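Local coordinates for protein alpha-L-rhamnosidase (Klebsiella oxytoca, PDB 4XHC) that hydrolytically removes terminal alpha-L-rhamnose residues from rhamnosides as a two-domain glycoside hydrolase of family 78, at residues A[103-116]-A[186-199]. Sequence-based numbering, arbitrary orientation.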
ATOM      1  N   TYR A 103     -21.519  -2.652   4.018  1.00 55.78           N
ATOM      2  CA  TYR A 103     -20.937  -1.942   5.154  1.00 54.87           C
ATOM      3  C   TYR A 103     -20.041  -0.778   4.719  1.00 53.74           C
ATOM      4  O   TYR A 103     -19.443  -0.794   3.645  1.00 52.42           O
ATOM      5  CB  TYR A 103     -20.137  -2.904   6.036  1.00 53.90           C
ATOM      6  CG  TYR A 103     -20.972  -3.967   6.714  1.00 54.65           C
ATOM      7  CD1 TYR A 103     -21.681  -3.692   7.877  1.00 55.03           C
ATOM      8  CD2 TYR A 103     -21.038  -5.255   6.201  1.00 55.57           C
ATOM      9  CE1 TYR A 103     -22.434  -4.674   8.504  1.00 56.94           C
ATOM     10  CE2 TYR A 103     -21.789  -6.242   6.820  1.00 56.34           C
ATOM     11  CZ  TYR A 103     -22.486  -5.949   7.970  1.00 57.02           C
ATOM     12  OH  TYR A 103     -23.229  -6.940   8.573  1.00 58.22           O
ATOM     13  N   VAL A 104     -19.975   0.231   5.578  1.00 52.87           N
ATOM     14  CA  VAL A 104     -19.082   1.358   5.409  1.00 50.87           C
ATOM     15  C   VAL A 104     -18.242   1.411   6.654  1.00 51.02           C
ATOM     16  O   VAL A 104     -18.787   1.555   7.744  1.00 54.01           O
ATOM     17  CB  VAL A 104     -19.862   2.673   5.334  1.00 51.67           C
ATOM     18  CG1 VAL A 104     -18.911   3.839   5.116  1.00 51.38           C
ATOM     19  CG2 VAL A 104     -20.915   2.593   4.243  1.00 52.75           C
ATOM     20  N   GLY A 105     -16.928   1.310   6.523  1.00 49.30           N
ATOM     21  CA  GLY A 105     -16.103   1.331   7.715  1.00 50.04           C
ATOM     22  C   GLY A 105     -14.664   0.892   7.561  1.00 49.89           C
ATOM     23  O   GLY A 105     -14.087   0.955   6.482  1.00 49.57           O
ATOM     24  N   TYR A 106     -14.095   0.432   8.668  1.00 50.40           N
ATOM     25  CA  TYR A 106     -12.671   0.189   8.756  1.00 49.28           C
ATOM     26  C   TYR A 106     -12.405  -1.287   8.986  1.00 49.41           C
ATOM     27  O   TYR A 106     -13.061  -1.911   9.818  1.00 49.66           O
ATOM     28  CB  TYR A 106     -12.106   1.055   9.880  1.00 50.01           C
ATOM     29  CG  TYR A 106     -12.359   2.528   9.627  1.00 50.27           C
ATOM     30  CD1 TYR A 106     -13.517   3.157  10.102  1.00 49.97           C
ATOM     31  CD2 TYR A 106     -11.463   3.287   8.868  1.00 50.21           C
ATOM     32  CE1 TYR A 106     -13.763   4.501   9.848  1.00 49.61           C
ATOM     33  CE2 TYR A 106     -11.697   4.634   8.618  1.00 49.96           C
ATOM     34  CZ  TYR A 106     -12.845   5.235   9.108  1.00 49.70           C
ATOM     35  OH  TYR A 106     -13.065   6.562   8.846  1.00 48.65           O
ATOM     36  N   LEU A 107     -11.457  -1.842   8.232  1.00 49.78           N
ATOM     37  CA  LEU A 107     -11.096  -3.266   8.328  1.00 52.14           C
ATOM     38  C   LEU A 107     -10.067  -3.562   9.443  1.00 54.50           C
ATOM     39  O   LEU A 107      -9.078  -2.843   9.597  1.00 55.04           O
ATOM     40  CB  LEU A 107     -10.548  -3.749   6.988  1.00 50.71           C
ATOM     41  CG  LEU A 107     -10.386  -5.262   6.817  1.00 52.45           C
ATOM     42  CD1 LEU A 107     -11.729  -5.967   6.727  1.00 53.26           C
ATOM     43  CD2 LEU A 107      -9.562  -5.573   5.576  1.00 53.43           C
ATOM     44  N   HIS A 108     -10.324  -4.622  10.213  1.00 56.34           N
ATOM     45  CA  HIS A 108      -9.428  -5.095  11.274  1.00 57.61           C
ATOM     46  C   HIS A 108      -9.214  -6.580  11.051  1.00 56.64           C
ATOM     47  O   HIS A 108     -10.178  -7.293  10.810  1.00 58.87           O
ATOM     48  CB  HIS A 108     -10.070  -4.846  12.653  1.00 61.01           C
ATOM     49  CG  HIS A 108      -9.317  -5.438  13.813  1.00 63.37           C
ATOM     50  ND1 HIS A 108      -9.906  -6.289  14.724  1.00 66.17           N
ATOM     51  CD2 HIS A 108      -8.041  -5.274  14.233  1.00 64.34           C
ATOM     52  CE1 HIS A 108      -9.024  -6.637  15.643  1.00 66.29           C
ATOM     53  NE2 HIS A 108      -7.884  -6.032  15.369  1.00 65.84           N
ATOM     54  N   PHE A 109      -7.968  -7.049  11.101  1.00 56.39           N
ATOM     55  CA  PHE A 109      -7.698  -8.499  11.101  1.00 55.42           C
ATOM     56  C   PHE A 109      -6.410  -8.873  11.831  1.00 54.61           C
ATOM     57  O   PHE A 109      -5.524  -8.048  12.009  1.00 54.24           O
ATOM     58  CB  PHE A 109      -7.692  -9.069   9.675  1.00 55.79           C
ATOM     59  CG  PHE A 109      -6.574  -8.558   8.813  1.00 56.22           C
ATOM     60  CD1 PHE A 109      -5.296  -9.085   8.924  1.00 57.69           C
ATOM     61  CD2 PHE A 109      -6.804  -7.557   7.884  1.00 56.44           C
ATOM     62  CE1 PHE A 109      -4.262  -8.612   8.138  1.00 58.89           C
ATOM     63  CE2 PHE A 109      -5.779  -7.078   7.095  1.00 57.54           C
ATOM     64  CZ  PHE A 109      -4.504  -7.602   7.220  1.00 59.04           C
ATOM     65  N   LEU A 110      -6.338 -10.121  12.276  1.00 55.99           N
ATOM     66  CA  LEU A 110      -5.133 -10.669  12.884  1.00 57.34           C
ATOM     67  C   LEU A 110      -4.638 -11.792  12.005  1.00 56.79           C
ATOM     68  O   LEU A 110      -5.436 -12.549  11.464  1.00 55.26           O
ATOM     69  CB  LEU A 110      -5.412 -11.248  14.280  1.00 60.28           C
ATOM     70  CG  LEU A 110      -6.008 -10.395  15.404  1.00 62.58           C
ATOM     71  CD1 LEU A 110      -5.865 -11.150  16.722  1.00 64.99           C
ATOM     72  CD2 LEU A 110      -5.348  -9.032  15.506  1.00 63.03           C
ATOM     73  N   CYS A 111      -3.323 -11.924  11.885  1.00 58.95           N
ATOM     74  CA  CYS A 111      -2.747 -13.066  11.191  1.00 62.11           C
ATOM     75  C   CYS A 111      -1.381 -13.439  11.753  1.00 60.76           C
ATOM     76  O   CYS A 111      -0.735 -12.630  12.410  1.00 58.67           O
ATOM     77  CB  CYS A 111      -2.669 -12.804   9.678  1.00 64.87           C
ATOM     78  SG  CYS A 111      -1.550 -11.481   9.166  1.00 67.28           S
ATOM     79  N   GLN A 112      -0.960 -14.670  11.469  1.00 60.43           N
ATOM     80  CA  GLN A 112       0.229 -15.259  12.075  1.00 61.16           C
ATOM     81  C   GLN A 112       0.901 -16.296  11.182  1.00 59.21           C
ATOM     82  O   GLN A 112       0.320 -16.787  10.221  1.00 57.79           O
ATOM     83  CB  GLN A 112      -0.148 -15.922  13.401  1.00 64.02           C
ATOM     84  CG  GLN A 112      -1.188 -17.018  13.259  1.00 65.20           C
ATOM     85  CD  GLN A 112      -1.640 -17.562  14.591  1.00 67.81           C
ATOM     86  OE1 GLN A 112      -1.965 -16.810  15.501  1.00 69.51           O
ATOM     87  NE2 GLN A 112      -1.668 -18.880  14.710  1.00 70.09           N
ATOM     88  N   SER A 113       2.131 -16.635  11.541  1.00 59.81           N
ATOM     89  CA  SER A 113       2.960 -17.557  10.763  1.00 59.96           C
ATOM     90  C   SER A 113       2.602 -19.013  11.048  1.00 59.79           C
ATOM     91  O   SER A 113       2.076 -19.325  12.109  1.00 61.06           O
ATOM     92  CB  SER A 113       4.445 -17.289  11.072  1.00 60.82           C
ATOM     93  OG  SER A 113       5.242 -18.455  10.975  1.00 65.21           O
ATOM     94  N   ALA A 114       2.875 -19.888  10.081  1.00 60.80           N
ATOM     95  CA  ALA A 114       2.892 -21.354  10.293  1.00 61.64           C
ATOM     96  C   ALA A 114       4.079 -21.982   9.538  1.00 61.37           C
ATOM     97  O   ALA A 114       4.435 -21.530   8.443  1.00 59.79           O
ATOM     98  CB  ALA A 114       1.578 -21.981   9.836  1.00 60.89           C
ATOM     99  N   GLY A 115       4.677 -23.017  10.118  1.00 61.22           N
ATOM    100  CA  GLY A 115       5.786 -23.732   9.484  1.00 62.53           C
ATOM    101  C   GLY A 115       7.102 -23.371  10.141  1.00 64.55           C
ATOM    102  O   GLY A 115       7.226 -23.444  11.347  1.00 68.55           O
ATOM    103  N   SER A 116       8.096 -22.982   9.355  1.00 67.11           N
ATOM    104  CA  SER A 116       9.372 -22.501   9.911  1.00 68.36           C
ATOM    105  C   SER A 116       9.217 -21.072  10.475  1.00 69.00           C
ATOM    106  O   SER A 116       8.155 -20.434  10.310  1.00 69.55           O
ATOM    107  CB  SER A 116      10.485 -22.544   8.841  1.00 69.10           C
ATOM    108  OG  SER A 116      10.889 -23.875   8.553  1.00 68.81           O
ATOM    109  N   LYS A 186       9.442 -21.436   2.906  1.00 70.71           N
ATOM    110  CA  LYS A 186       9.655 -21.902   4.283  1.00 70.13           C
ATOM    111  C   LYS A 186       8.477 -21.688   5.261  1.00 67.22           C
ATOM    112  O   LYS A 186       8.482 -22.270   6.345  1.00 64.70           O
ATOM    113  CB  LYS A 186      10.904 -21.230   4.876  1.00 71.79           C
ATOM    114  CG  LYS A 186      12.212 -21.601   4.191  1.00 73.56           C
ATOM    115  CD  LYS A 186      13.380 -21.585   5.167  1.00 74.36           C
ATOM    116  CE  LYS A 186      13.402 -22.848   6.013  1.00 75.59           C
ATOM    117  NZ  LYS A 186      14.428 -22.782   7.089  1.00 76.89           N
ATOM    118  N   PHE A 187       7.503 -20.838   4.921  1.00 65.32           N
ATOM    119  CA  PHE A 187       6.374 -20.590   5.832  1.00 63.51           C
ATOM    120  C   PHE A 187       5.076 -20.212   5.127  1.00 61.21           C
ATOM    121  O   PHE A 187       5.070 -19.822   3.956  1.00 58.69           O
ATOM    122  CB  PHE A 187       6.738 -19.544   6.908  1.00 63.41           C
ATOM    123  CG  PHE A 187       6.672 -18.110   6.437  1.00 62.68           C
ATOM    124  CD1 PHE A 187       7.784 -17.497   5.853  1.00 63.23           C
ATOM    125  CD2 PHE A 187       5.508 -17.359   6.608  1.00 61.69           C
ATOM    126  CE1 PHE A 187       7.729 -16.172   5.426  1.00 62.55           C
ATOM    127  CE2 PHE A 187       5.446 -16.039   6.177  1.00 61.78           C
ATOM    128  CZ  PHE A 187       6.560 -15.443   5.584  1.00 61.93           C
ATOM    129  N   ARG A 188       3.984 -20.342   5.878  1.00 61.31           N
ATOM    130  CA  ARG A 188       2.640 -20.065   5.390  1.00 61.38           C
ATOM    131  C   ARG A 188       1.936 -19.071   6.300  1.00 60.41           C
ATOM    132  O   ARG A 188       2.293 -18.918   7.464  1.00 62.07           O
ATOM    133  CB  ARG A 188       1.839 -21.359   5.317  1.00 62.32           C
ATOM    134  CG  ARG A 188       2.353 -22.324   4.263  1.00 63.72           C
ATOM    135  CD  ARG A 188       1.799 -23.722   4.457  1.00 65.11           C
ATOM    136  NE  ARG A 188       2.108 -24.265   5.782  1.00 67.07           N
ATOM    137  CZ  ARG A 188       3.297 -24.745   6.167  1.00 68.33           C
ATOM    138  NH1 ARG A 188       4.337 -24.754   5.339  1.00 69.34           N
ATOM    139  NH2 ARG A 188       3.452 -25.214   7.398  1.00 67.86           N
ATOM    140  N   LEU A 189       0.927 -18.411   5.756  1.00 59.59           N
ATOM    141  CA  LEU A 189       0.189 -17.387   6.467  1.00 59.80           C
ATOM    142  C   LEU A 189      -1.185 -17.914   6.889  1.00 60.11           C
ATOM    143  O   LEU A 189      -1.809 -18.695   6.173  1.00 61.64           O
ATOM    144  CB  LEU A 189       0.039 -16.162   5.571  1.00 59.54           C
ATOM    145  CG  LEU A 189      -0.357 -14.887   6.306  1.00 60.55           C
ATOM    146  CD1 LEU A 189       0.757 -14.409   7.225  1.00 61.59           C
ATOM    147  CD2 LEU A 189      -0.730 -13.809   5.312  1.00 60.70           C
ATOM    148  N   GLN A 190      -1.662 -17.461   8.044  1.00 60.33           N
ATOM    149  CA  GLN A 190      -2.874 -17.996   8.661  1.00 60.60           C
ATOM    150  C   GLN A 190      -3.639 -16.872   9.353  1.00 59.46           C
ATOM    151  O   GLN A 190      -3.135 -16.287  10.301  1.00 59.04           O
ATOM    152  CB  GLN A 190      -2.466 -19.072   9.667  1.00 62.51           C
ATOM    153  CG  GLN A 190      -3.592 -19.748  10.424  1.00 64.36           C
ATOM    154  CD  GLN A 190      -3.099 -20.938  11.246  1.00 67.99           C
ATOM    155  OE1 GLN A 190      -1.945 -20.986  11.706  1.00 69.72           O
ATOM    156  NE2 GLN A 190      -3.977 -21.906  11.439  1.00 69.36           N
ATOM    157  N   PHE A 191      -4.846 -16.572   8.877  1.00 58.89           N
ATOM    158  CA  PHE A 191      -5.681 -15.530   9.477  1.00 58.90           C
ATOM    159  C   PHE A 191      -6.467 -16.109  10.639  1.00 61.45           C
ATOM    160  O   PHE A 191      -6.963 -17.223  10.545  1.00 63.37           O
ATOM    161  CB  PHE A 191      -6.644 -14.970   8.446  1.00 58.15           C
ATOM    162  CG  PHE A 191      -5.965 -14.207   7.353  1.00 57.49           C
ATOM    163  CD1 PHE A 191      -5.440 -14.860   6.259  1.00 57.83           C
ATOM    164  CD2 PHE A 191      -5.826 -12.834   7.436  1.00 57.23           C
ATOM    165  CE1 PHE A 191      -4.798 -14.156   5.261  1.00 57.19           C
ATOM    166  CE2 PHE A 191      -5.192 -12.121   6.440  1.00 56.41           C
ATOM    167  CZ  PHE A 191      -4.677 -12.785   5.350  1.00 56.69           C
ATOM    168  N   THR A 192      -6.563 -15.374  11.743  1.00 63.05           N
ATOM    169  CA  THR A 192      -7.301 -15.859  12.920  1.00 64.33           C
ATOM    170  C   THR A 192      -8.548 -15.026  13.240  1.00 66.23           C
ATOM    171  O   THR A 192      -9.392 -15.470  14.014  1.00 69.81           O
ATOM    172  CB  THR A 192      -6.408 -15.951  14.186  1.00 64.71           C
ATOM    173  OG1 THR A 192      -6.085 -14.638  14.668  1.00 63.84           O
ATOM    174  CG2 THR A 192      -5.119 -16.722  13.898  1.00 64.66           C
ATOM    175  N   GLN A 193      -8.671 -13.831  12.669  1.00 64.55           N
ATOM    176  CA  GLN A 193      -9.849 -13.011  12.909  1.00 65.84           C
ATOM    177  C   GLN A 193      -9.966 -11.949  11.850  1.00 63.76           C
ATOM    178  O   GLN A 193      -8.968 -11.363  11.462  1.00 63.63           O
ATOM    179  CB  GLN A 193      -9.778 -12.346  14.279  1.00 68.48           C
ATOM    180  CG  GLN A 193     -10.758 -11.194  14.459  1.00 71.38           C
ATOM    181  CD  GLN A 193     -10.833 -10.703  15.894  1.00 77.50           C
ATOM    182  OE1 GLN A 193      -9.941 -10.970  16.721  1.00 80.28           O
ATOM    183  NE2 GLN A 193     -11.900  -9.967  16.203  1.00 78.44           N
ATOM    184  N   ILE A 194     -11.183 -11.706  11.386  1.00 62.12           N
ATOM    185  CA  ILE A 194     -11.442 -10.633  10.444  1.00 62.21           C
ATOM    186  C   ILE A 194     -12.766  -9.972  10.791  1.00 62.48           C
ATOM    187  O   ILE A 194     -13.764 -10.657  10.986  1.00 64.52           O
ATOM    188  CB  ILE A 194     -11.519 -11.148   8.997  1.00 62.74           C
ATOM    189  CG1 ILE A 194     -10.257 -11.951   8.646  1.00 63.03           C
ATOM    190  CG2 ILE A 194     -11.713  -9.978   8.033  1.00 62.25           C
ATOM    191  CD1 ILE A 194     -10.156 -12.377   7.195  1.00 62.20           C
ATOM    192  N   GLU A 195     -12.775  -8.646  10.865  1.00 60.90           N
ATOM    193  CA  GLU A 195     -14.009  -7.915  11.122  1.00 60.62           C
ATOM    194  C   GLU A 195     -13.983  -6.539  10.476  1.00 57.98           C
ATOM    195  O   GLU A 195     -12.921  -6.029  10.126  1.00 56.35           O
ATOM    196  CB  GLU A 195     -14.280  -7.803  12.630  1.00 62.67           C
ATOM    197  CG  GLU A 195     -13.272  -6.970  13.413  1.00 64.79           C
ATOM    198  CD  GLU A 195     -13.594  -6.885  14.907  1.00 67.66           C
ATOM    199  OE1 GLU A 195     -14.468  -7.641  15.390  1.00 68.10           O
ATOM    200  OE2 GLU A 195     -12.966  -6.054  15.604  1.00 68.76           O
ATOM    201  N   VAL A 196     -15.172  -5.966  10.304  1.00 57.31           N
ATOM    202  CA  VAL A 196     -15.335  -4.581   9.850  1.00 55.06           C
ATOM    203  C   VAL A 196     -15.955  -3.747  10.963  1.00 54.33           C
ATOM    204  O   VAL A 196     -16.918  -4.172  11.600  1.00 55.61           O
ATOM    205  CB  VAL A 196     -16.168  -4.476   8.548  1.00 53.49           C
ATOM    206  CG1 VAL A 196     -17.607  -4.923   8.746  1.00 54.05           C
ATOM    207  CG2 VAL A 196     -16.133  -3.059   8.012  1.00 53.25           C
ATOM    208  N   ASN A 197     -15.360  -2.586  11.220  1.00 53.98           N
ATOM    209  CA  ASN A 197     -15.899  -1.607  12.163  1.00 55.26           C
ATOM    210  C   ASN A 197     -16.752  -0.592  11.400  1.00 53.37           C
ATOM    211  O   ASN A 197     -16.221   0.331  10.788  1.00 52.61           O
ATOM    212  CB  ASN A 197     -14.764  -0.888  12.907  1.00 56.13           C
ATOM    213  CG  ASN A 197     -14.108  -1.745  13.970  1.00 57.69           C
ATOM    214  OD1 ASN A 197     -13.066  -2.358  13.743  1.00 56.47           O
ATOM    215  ND2 ASN A 197     -14.713  -1.781  15.149  1.00 61.10           N
ATOM    216  N   ALA A 198     -18.070  -0.774  11.425  1.00 53.29           N
ATOM    217  CA  ALA A 198     -18.985   0.027  10.595  1.00 52.42           C
ATOM    218  C   ALA A 198     -19.365   1.347  11.260  1.00 53.70           C
ATOM    219  O   ALA A 198     -19.558   1.415  12.476  1.00 55.27           O
ATOM    220  CB  ALA A 198     -20.236  -0.770  10.275  1.00 51.64           C
ATOM    221  N   VAL A 199     -19.490   2.392  10.450  1.00 53.25           N
ATOM    222  CA  VAL A 199     -19.780   3.728  10.954  1.00 54.74           C
ATOM    223  C   VAL A 199     -20.995   4.342  10.282  1.00 54.24           C
ATOM    224  O   VAL A 199     -21.297   4.043   9.129  1.00 52.78           O
ATOM    225  CB  VAL A 199     -18.577   4.700  10.787  1.00 55.39           C
ATOM    226  CG1 VAL A 199     -17.431   4.292  11.699  1.00 56.75           C
ATOM    227  CG2 VAL A 199     -18.116   4.793   9.328  1.00 53.48           C
TER
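Phe109 and Phe191 meet in an offset edge-to-face pair, the edge of Phe191 turned to the face of Phe109, with ring centroids 5.7 Å apart and planes at 64°. CB of Cys111 lies over one face of the Phe191 ring, 3.9 Å from Phe191 CD2, while SG meets the ring obliquely. Phe109 reaches its partner with CG placed between the backbone N and carbonyl carbon (chi1 66°). Leu107, Ile194 and Leu189 continue this buried face, where Leu107 and Leu189 also pack on strand 122-129 of the neighbouring sheet.

Here two central strands of an antiparallel sheet in the N-terminal domain run side by side, and one pattern of alternation yields two unlike faces. A beta bulge puts Thr192 as an extra residue in 186-199; the N-H of Leu110 bonds O of Gln193, and its carbonyl O takes the N-H of Thr192.

The other, partly exposed face is more polar and looser. The side chains of His108 and Glu195 run alongside each other; ND1 of His108 donates to OE2 of Glu195 at 3.2 Å, a bent bond (140°) arriving from above the carboxylate plane. NE2 of the same ring bonds Glu164 on the next strand. Gln112 and Gln190 lie abreast with amide planes nearly perpendicular, NE2 of Gln112 3.7 Å from OE1 of Gln190, too far for a hydrogen bond. The two hydrogen bonds of His108 link three strands, and the two carboxylates would tend to stabilise a protonated ring.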